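Local structure of BIFUNCTIONAL PROTEIN Proline utilization A (PutA) (Corynebacterium freiburgense, 5UX5) at residues I699-A704 against G849-L854; V731-D736 against L825-A830; S832-I837 against V859-E864. The protein catalyses the two-step oxidation of proline to glutamate, joining an FAD-dependent proline dehydrogenase and an NAD-dependent aldehyde dehydrogenase in one chain. All coordinates share one frame; numbering follows the deposited sequence.

In the fold
All three contacts lie within the aldehyde dehydrogenase region. Parallel strands run side by side in the order 824-830, 728-734, 696-700, 845-852. Contact 2 joins the first two and contact 1 the last two. V700 links them by backbone bonds to I732 and V734. The centres of contacts 1 and 2 are about 10 Å apart. Contact 3 pairs helices 833-841 and 856-865, which pack on the face bearing I699, I732 and I851. Its centre is about 9 Å from contact 1 and about 14 Å from contact 2. Along the chain, contact 2 is nested inside the loop closed by contact 1 and closes before contact 3 opens, whereas contacts 1 and 3 interlock. Together they are part of a helix-covered α/β core, consistent with the catalytic domain of aldehyde dehydrogenases.

Contact 1: I699-A704 against G849-L854; sequences IVTPSA and GGIHSL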
loop_
_atom_site.group_PDB
_atom_site.type_symbol
_atom_site.label_atom_id
_atom_site.label_comp_id
_atom_site.label_asym_id
_atom_site.label_seq_id
_atom_site.Cartn_x
_atom_site.Cartn_y
_atom_site.Cartn_z
ATOM N N ILE A 699 -0.891 7.347 15.785
ATOM C CA ILE A 699 -0.417 7.138 17.152
ATOM C C ILE A 699 0.547 5.948 17.194
ATOM O O ILE A 699 0.262 4.876 16.639
ATOM C CB ILE A 699 -1.597 6.927 18.114
ATOM C CG1 ILE A 699 -2.520 8.146 18.103
ATOM C CG2 ILE A 699 -1.091 6.615 19.495
ATOM C CD1 ILE A 699 -3.698 8.007 19.040
ATOM N N VAL A 700 1.683 6.144 17.859
ATOM C CA VAL A 700 2.718 5.139 18.038
ATOM C C VAL A 700 2.951 4.994 19.533
ATOM O O VAL A 700 3.438 5.926 20.184
ATOM C CB VAL A 700 4.016 5.528 17.319
ATOM C CG1 VAL A 700 5.110 4.425 17.470
ATOM C CG2 VAL A 700 3.716 5.860 15.867
ATOM N N THR A 701 2.644 3.833 20.067
ATOM C CA THR A 701 2.809 3.516 21.475
ATOM C C THR A 701 4.035 2.643 21.665
ATOM O O THR A 701 4.469 1.968 20.730
ATOM C CB THR A 701 1.566 2.784 22.001
ATOM O OG1 THR A 701 1.625 1.399 21.628
ATOM C CG2 THR A 701 0.302 3.414 21.448
ATOM N N PRO A 702 4.582 2.561 22.880
ATOM C CA PRO A 702 5.799 1.753 23.077
ATOM C C PRO A 702 5.663 0.300 22.653
ATOM O O PRO A 702 6.687 -0.334 22.361
ATOM C CB PRO A 702 6.054 1.863 24.587
ATOM C CG PRO A 702 5.437 3.125 24.976
ATOM C CD PRO A 702 4.197 3.258 24.117
ATOM N N SER A 703 4.442 -0.233 22.555
ATOM C CA SER A 703 4.211 -1.617 22.146
ATOM C C SER A 703 4.239 -1.811 20.628
ATOM O O SER A 703 3.806 -2.851 20.137
ATOM C CB SER A 703 2.882 -2.110 22.721
ATOM O OG SER A 703 2.929 -2.157 24.137
ATOM N N ALA A 704 4.691 -0.821 19.874
ATOM C CA ALA A 704 4.717 -0.895 18.429
ATOM C C ALA A 704 6.041 -1.437 17.952
ATOM O O ALA A 704 7.043 -1.409 18.662
ATOM C CB ALA A 704 4.495 0.471 17.802
ATOM N N GLY A 849 -6.892 8.128 10.064
ATOM C CA GLY A 849 -6.160 8.017 11.317
ATOM C C GLY A 849 -5.681 6.598 11.553
ATOM O O GLY A 849 -6.324 5.639 11.110
ATOM N N GLY A 850 -4.547 6.439 12.227
ATOM C CA GLY A 850 -3.991 5.125 12.435
ATOM C C GLY A 850 -3.347 5.017 13.800
ATOM O O GLY A 850 -2.997 6.016 14.441
ATOM N N ILE A 851 -3.176 3.770 14.228
ATOM C CA ILE A 851 -2.407 3.469 15.425
ATOM C C ILE A 851 -1.406 2.376 15.085
ATOM O O ILE A 851 -1.649 1.496 14.249
ATOM C CB ILE A 851 -3.295 3.044 16.617
ATOM C CG1 ILE A 851 -2.468 2.878 17.883
ATOM C CG2 ILE A 851 -3.956 1.708 16.337
ATOM C CD1 ILE A 851 -3.296 2.566 19.117
ATOM N N HIS A 852 -0.253 2.461 15.710
ATOM C CA HIS A 852 0.725 1.399 15.614
ATOM C C HIS A 852 0.916 0.835 17.008
ATOM O O HIS A 852 1.446 1.519 17.886
ATOM C CB HIS A 852 2.027 1.914 15.019
ATOM C CG HIS A 852 2.281 1.398 13.643
ATOM N ND1 HIS A 852 2.969 0.221 13.409
ATOM C CD2 HIS A 852 1.908 1.869 12.429
ATOM C CE1 HIS A 852 3.027 0.002 12.105
ATOM N NE2 HIS A 852 2.391 0.984 11.487
ATOM N N SER A 853 0.483 -0.407 17.203
ATOM C CA SER A 853 0.655 -1.072 18.486
ATOM C C SER A 853 0.408 -2.558 18.307
ATOM O O SER A 853 -0.540 -2.952 17.628
ATOM C CB SER A 853 -0.290 -0.508 19.537
ATOM O OG SER A 853 -0.233 -1.318 20.695
ATOM N N LEU A 854 1.280 -3.384 18.877
ATOM C CA LEU A 854 1.091 -4.832 18.883
ATOM C C LEU A 854 0.346 -5.307 20.120
ATOM O O LEU A 854 0.179 -6.516 20.305
ATOM C CB LEU A 854 2.448 -5.536 18.770
ATOM C CG LEU A 854 3.105 -5.250 17.408
ATOM C CD1 LEU A 854 4.334 -6.114 17.117
ATOM C CD2 LEU A 854 2.064 -5.419 16.284
#
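Backbone hydrogen bonds carry the parallel pairing of I699-V700 with I851-H852. I699 N gives to G850 O at 2.8 Å, and I699 O receives H852 N at 2.6 Å, nearly along the C=O axis. T701 N to H852 O is a weak third bond at 3.4 Å. The strand ends at V700 and the chain goes on into a type I turn, T701 to A704, closed by A704 N to T701 O. Within the turn the two segments meet again: L854 N gives to S703 O at 2.9 Å, from above the carbonyl plane.

Hydroxyls form the second group. T701 OG1 sits between its backbone N and carbonyl carbon (chi1 80°) and comes within 3.4 Å of S853 CB. S853 OG is anti to its backbone N (chi1 171°). Both hydroxyls are hydrogen-bonded to E858 OE1, so one carboxylate oxygen ties the turn to the residue that follows the neighbouring strand.

Apolar contacts are few. I851 CG1 lies alongside I699 CB at 4.1 Å, on the face covered by helices 833-841 and 856-865. V700 and H852 point to the other face, under helix 706-718. There the H852 ring turns away from the strand pair and NE2 bonds D712 OD2. Central parallel strands with helices packed on both faces are typical of an α/β sheet, consistent with the catalytic domain of aldehyde dehydrogenases.

Contact 2: V731-D736 against L825-A830; sequences VILVGD and LGIMHA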
loop_
_atom_site.group_PDB
_atom_site.type_symbol
_atom_site.label_atom_id
_atom_site.label_comp_id
_atom_site.label_asym_id
_atom_site.label_seq_id
_atom_site.Cartn_x
_atom_site.Cartn_y
_atom_site.Cartn_z
ATOM N N VAL A 731 2.346 12.640 13.881
ATOM C CA VAL A 731 2.613 11.391 14.580
ATOM C C VAL A 731 2.627 11.722 16.077
ATOM O O VAL A 731 3.309 12.664 16.513
ATOM C CB VAL A 731 3.927 10.725 14.071
ATOM C CG1 VAL A 731 5.117 11.616 14.250
ATOM C CG2 VAL A 731 4.203 9.358 14.705
ATOM N N ILE A 732 1.824 10.990 16.847
ATOM C CA ILE A 732 1.669 11.206 18.283
ATOM C C ILE A 732 2.283 9.997 18.967
ATOM O O ILE A 732 1.760 8.884 18.843
ATOM C CB ILE A 732 0.197 11.349 18.704
ATOM C CG1 ILE A 732 -0.550 12.384 17.882
ATOM C CG2 ILE A 732 0.069 11.697 20.171
ATOM C CD1 ILE A 732 -2.002 12.355 18.214
ATOM N N LEU A 733 3.379 10.206 19.685
ATOM C CA LEU A 733 4.094 9.139 20.370
ATOM C C LEU A 733 3.679 9.109 21.832
ATOM O O LEU A 733 3.664 10.153 22.494
ATOM C CB LEU A 733 5.597 9.362 20.283
ATOM C CG LEU A 733 6.109 9.856 18.951
ATOM C CD1 LEU A 733 7.590 10.107 19.085
ATOM C CD2 LEU A 733 5.848 8.792 17.948
ATOM N N VAL A 734 3.328 7.928 22.333
ATOM C CA VAL A 734 3.007 7.765 23.748
ATOM C C VAL A 734 4.254 7.316 24.491
ATOM O O VAL A 734 4.902 6.332 24.103
ATOM C CB VAL A 734 1.855 6.773 23.965
ATOM C CG1 VAL A 734 1.602 6.640 25.444
ATOM C CG2 VAL A 734 0.585 7.251 23.259
ATOM N N GLY A 735 4.617 8.059 25.533
ATOM C CA GLY A 735 5.800 7.686 26.283
ATOM C C GLY A 735 7.043 7.715 25.417
ATOM O O GLY A 735 7.222 8.598 24.567
ATOM N N ASP A 736 7.918 6.733 25.644
ATOM C CA ASP A 736 9.208 6.617 24.972
ATOM C C ASP A 736 9.138 5.494 23.942
ATOM O O ASP A 736 8.812 4.351 24.284
ATOM C CB ASP A 736 10.325 6.367 25.992
ATOM C CG ASP A 736 11.671 6.069 25.339
ATOM O OD1 ASP A 736 12.206 6.953 24.636
ATOM O OD2 ASP A 736 12.212 4.961 25.544
ATOM N N LEU A 825 5.667 17.088 8.602
ATOM C CA LEU A 825 5.164 16.186 9.619
ATOM C C LEU A 825 5.464 16.780 10.976
ATOM O O LEU A 825 6.559 17.290 11.193
ATOM C CB LEU A 825 5.837 14.831 9.510
ATOM C CG LEU A 825 5.653 13.870 10.671
ATOM C CD1 LEU A 825 4.222 13.368 10.684
ATOM C CD2 LEU A 825 6.642 12.729 10.508
ATOM N N GLY A 826 4.506 16.718 11.891
ATOM C CA GLY A 826 4.703 17.204 13.254
ATOM C C GLY A 826 4.628 16.059 14.250
ATOM O O GLY A 826 3.774 15.175 14.126
ATOM N N ILE A 827 5.503 16.094 15.253
ATOM C CA ILE A 827 5.526 15.090 16.313
ATOM C C ILE A 827 4.938 15.704 17.564
ATOM O O ILE A 827 5.352 16.788 17.978
ATOM C CB ILE A 827 6.946 14.583 16.609
ATOM C CG1 ILE A 827 7.641 14.151 15.318
ATOM C CG2 ILE A 827 6.889 13.448 17.645
ATOM C CD1 ILE A 827 9.050 13.693 15.525
ATOM N N MET A 828 3.969 15.018 18.155
ATOM C CA MET A 828 3.424 15.373 19.453
ATOM C C MET A 828 3.829 14.299 20.444
ATOM O O MET A 828 3.935 13.126 20.081
ATOM C CB MET A 828 1.907 15.510 19.403
ATOM C CG MET A 828 1.428 16.288 18.214
ATOM S SD MET A 828 -0.365 16.452 18.186
ATOM C CE MET A 828 -0.640 17.704 19.431
ATOM N N HIS A 829 4.127 14.706 21.672
ATOM C CA HIS A 829 4.509 13.770 22.723
ATOM C C HIS A 829 3.388 13.722 23.749
ATOM O O HIS A 829 3.150 14.707 24.457
ATOM C CB HIS A 829 5.830 14.177 23.367
ATOM C CG HIS A 829 6.967 14.245 22.401
ATOM N ND1 HIS A 829 7.704 13.136 22.038
ATOM C CD2 HIS A 829 7.510 15.296 21.742
ATOM C CE1 HIS A 829 8.643 13.501 21.180
ATOM N NE2 HIS A 829 8.550 14.807 20.987
ATOM N N ALA A 830 2.729 12.575 23.852
ATOM C CA ALA A 830 1.603 12.399 24.754
ATOM C C ALA A 830 1.979 11.500 25.926
ATOM O O ALA A 830 2.832 10.614 25.805
ATOM C CB ALA A 830 0.393 11.823 24.019
#
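Strands 731-734 and 825-830 run parallel, with their axes 4.8 Å apart at the closest and inclined by 25°, in the regular ladder of V731, I732, L733 and V734 with I827, M828, H829 and A830. This is a parallel pair of the α/β sheet in the aldehyde dehydrogenase region. Four near-straight backbone bonds step across: V731 N to G826 O, M828 N to V731 O at 2.9 Å, L733 N to M828 O, and A830 N to L733 O. V731 and L733 each use both N and O.

On one face, V731 and I827 lie side by side and point the same way. V731 CG1, held between its backbone N and carbonyl carbon (chi1 59°), meets I827 CG1 at 3.7 Å. L733 crosses I827 obliquely, with CD1 3.7 Å from I827 CG2. The same CD1 also approaches H829 CE1 at an oblique angle to the ring. H829 NE2 is hydrogen-bonded to D807 OD1. Helices 706-718 and 740-750 pack over V731 on this side.

On the other face, I732 and M828 run alongside each other, and I732 CG1 touches M828 SD at 4.1 Å. The thioether then bends at chi3 and leads away toward V809 and H816. I732 CG2 rests on A830 CB, under A836 of helix 833-841.

The ladder ends at G735, whose phi is positive (61°): its N bonds A830 O at 3.1 Å, nearly along the C=O axis.

Contact 3: S832-I837 against V859-E864; sequences SLEQAI and VELWKE
S832 OG is gripped by one hydrogen bond within its own segment: it accepts Q835 N at 3.0 Å, nearly straight (166°). S832 is thus the N-cap of helix 833-841. W862 NE1 is hydrogen-bonded to Q840 OE1, further along that helix.

The two helices run roughly side by side, with axes 11.0 Å apart and inclined by 23°. Between them L833 and L861 slide past each other in opposite directions. Both have CG anti to the backbone N, and their CD2 methyls meet at 4.0 Å. E834 bends at chi2 and crosses L861 at about a right angle, which sets OE1 3.2 Å from L861 CD2.

Deeper, I837 reaches the W862 indole at its edge, near the ring plane, with CG1 3.9 Å from W862 CD1. CG of W862 is anti to the backbone N (chi1 -172°), and the indole lies between helix 856-865 and the strands, against I699, I851, A871 and I873.

The residues that meet here are mainly aliphatic and aromatic. The contact between the two segments is therefore mostly apolar packing, and the indole N-H bond to Q840 adds a polar link between the two helices.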
loop_
_atom_site.group_PDB
_atom_site.type_symbol
_atom_site.label_atom_id
_atom_site.label_comp_id
_atom_site.label_asym_id
_atom_site.label_seq_id
_atom_site.Cartn_x
_atom_site.Cartn_y
_atom_site.Cartn_z
ATOM N N SER A 832 -0.112 9.427 27.528
ATOM C CA SER A 832 -0.859 8.175 27.588
ATOM C C SER A 832 -1.628 7.992 26.294
ATOM O O SER A 832 -1.883 8.953 25.567
ATOM C CB SER A 832 -1.838 8.137 28.757
ATOM O OG SER A 832 -2.999 8.874 28.420
ATOM N N LEU A 833 -2.004 6.741 26.024
ATOM C CA LEU A 833 -2.863 6.480 24.877
ATOM C C LEU A 833 -4.163 7.283 24.975
ATOM O O LEU A 833 -4.626 7.862 23.982
ATOM C CB LEU A 833 -3.141 4.972 24.749
ATOM C CG LEU A 833 -4.133 4.534 23.656
ATOM C CD1 LEU A 833 -3.705 4.954 22.271
ATOM C CD2 LEU A 833 -4.426 3.048 23.699
ATOM N N GLU A 834 -4.755 7.353 26.168
ATOM C CA GLU A 834 -6.024 8.071 26.302
ATOM C C GLU A 834 -5.870 9.539 25.922
ATOM O O GLU A 834 -6.717 10.098 25.212
ATOM C CB GLU A 834 -6.557 7.918 27.723
ATOM C CG GLU A 834 -7.187 6.555 27.977
ATOM C CD GLU A 834 -6.144 5.421 28.093
ATOM O OE1 GLU A 834 -6.574 4.252 28.264
ATOM O OE2 GLU A 834 -4.909 5.682 28.003
ATOM N N GLN A 835 -4.756 10.161 26.318
ATOM C CA GLN A 835 -4.520 11.544 25.922
ATOM C C GLN A 835 -4.256 11.664 24.422
ATOM O O GLN A 835 -4.810 12.553 23.758
ATOM C CB GLN A 835 -3.351 12.114 26.698
ATOM C CG GLN A 835 -2.886 13.416 26.124
ATOM C CD GLN A 835 -1.866 14.070 26.993
ATOM O OE1 GLN A 835 -0.736 13.589 27.124
ATOM N NE2 GLN A 835 -2.258 15.168 27.614
ATOM N N ALA A 836 -3.409 10.777 23.872
ATOM C CA ALA A 836 -3.120 10.806 22.439
ATOM C C ALA A 836 -4.394 10.684 21.622
ATOM O O ALA A 836 -4.544 11.357 20.593
ATOM C CB ALA A 836 -2.158 9.684 22.062
ATOM N N ILE A 837 -5.347 9.860 22.086
ATOM C CA ILE A 837 -6.620 9.752 21.378
ATOM C C ILE A 837 -7.406 11.048 21.490
ATOM O O ILE A 837 -8.073 11.455 20.538
ATOM C CB ILE A 837 -7.449 8.560 21.876
ATOM C CG1 ILE A 837 -6.748 7.248 21.566
ATOM C CG2 ILE A 837 -8.763 8.539 21.151
ATOM C CD1 ILE A 837 -7.415 6.076 22.189
ATOM N N VAL A 859 -5.259 -1.549 20.920
ATOM C CA VAL A 859 -5.908 -1.509 19.626
ATOM C C VAL A 859 -7.421 -1.518 19.795
ATOM O O VAL A 859 -8.145 -0.824 19.074
ATOM C CB VAL A 859 -5.402 -2.688 18.780
ATOM C CG1 VAL A 859 -6.243 -2.861 17.528
ATOM C CG2 VAL A 859 -3.946 -2.477 18.462
ATOM N N GLU A 860 -7.927 -2.284 20.765
ATOM C CA GLU A 860 -9.370 -2.366 20.905
ATOM C C GLU A 860 -9.925 -1.047 21.420
ATOM O O GLU A 860 -10.886 -0.506 20.852
ATOM C CB GLU A 860 -9.745 -3.552 21.804
ATOM C CG GLU A 860 -10.911 -4.437 21.260
ATOM C CD GLU A 860 -10.693 -5.012 19.830
ATOM O OE1 GLU A 860 -9.540 -5.338 19.429
ATOM O OE2 GLU A 860 -11.707 -5.141 19.101
ATOM N N LEU A 861 -9.259 -0.460 22.414
ATOM C CA LEU A 861 -9.637 0.873 22.863
ATOM C C LEU A 861 -9.594 1.865 21.704
ATOM O O LEU A 861 -10.560 2.607 21.466
ATOM C CB LEU A 861 -8.724 1.297 24.003
ATOM C CG LEU A 861 -8.955 2.669 24.604
ATOM C CD1 LEU A 861 -10.351 2.768 25.168
ATOM C CD2 LEU A 861 -7.888 2.930 25.656
ATOM N N TRP A 862 -8.501 1.852 20.931
ATOM C CA TRP A 862 -8.376 2.785 19.813
ATOM C C TRP A 862 -9.492 2.577 18.775
ATOM O O TRP A 862 -10.042 3.554 18.258
ATOM C CB TRP A 862 -6.980 2.685 19.162
ATOM C CG TRP A 862 -6.762 3.778 18.128
ATOM C CD1 TRP A 862 -6.376 5.062 18.368
ATOM C CD2 TRP A 862 -6.942 3.679 16.713
ATOM N NE1 TRP A 862 -6.294 5.770 17.195
ATOM C CE2 TRP A 862 -6.641 4.947 16.164
ATOM C CE3 TRP A 862 -7.323 2.644 15.857
ATOM C CZ2 TRP A 862 -6.716 5.211 14.806
ATOM C CZ3 TRP A 862 -7.397 2.908 14.507
ATOM C CH2 TRP A 862 -7.093 4.186 13.992
ATOM N N LYS A 863 -9.809 1.320 18.413
ATOM C CA LYS A 863 -10.886 1.093 17.438
ATOM C C LYS A 863 -12.198 1.693 17.914
ATOM O O LYS A 863 -12.984 2.206 17.106
ATOM C CB LYS A 863 -11.124 -0.399 17.173
ATOM C CG LYS A 863 -10.064 -1.116 16.365
ATOM C CD LYS A 863 -10.589 -2.448 15.770
ATOM C CE LYS A 863 -11.690 -3.094 16.659
ATOM N NZ LYS A 863 -12.585 -4.091 15.979
ATOM N N GLU A 864 -12.436 1.680 19.220
ATOM C CA GLU A 864 -13.713 2.162 19.705
ATOM C C GLU A 864 -13.708 3.666 19.911
ATOM O O GLU A 864 -14.724 4.314 19.662
ATOM C CB GLU A 864 -14.075 1.432 21.011
ATOM C CG GLU A 864 -15.577 1.451 21.416
ATOM C CD GLU A 864 -16.516 0.722 20.400
ATOM O OE1 GLU A 864 -16.027 0.089 19.419
ATOM O OE2 GLU A 864 -17.750 0.759 20.609
#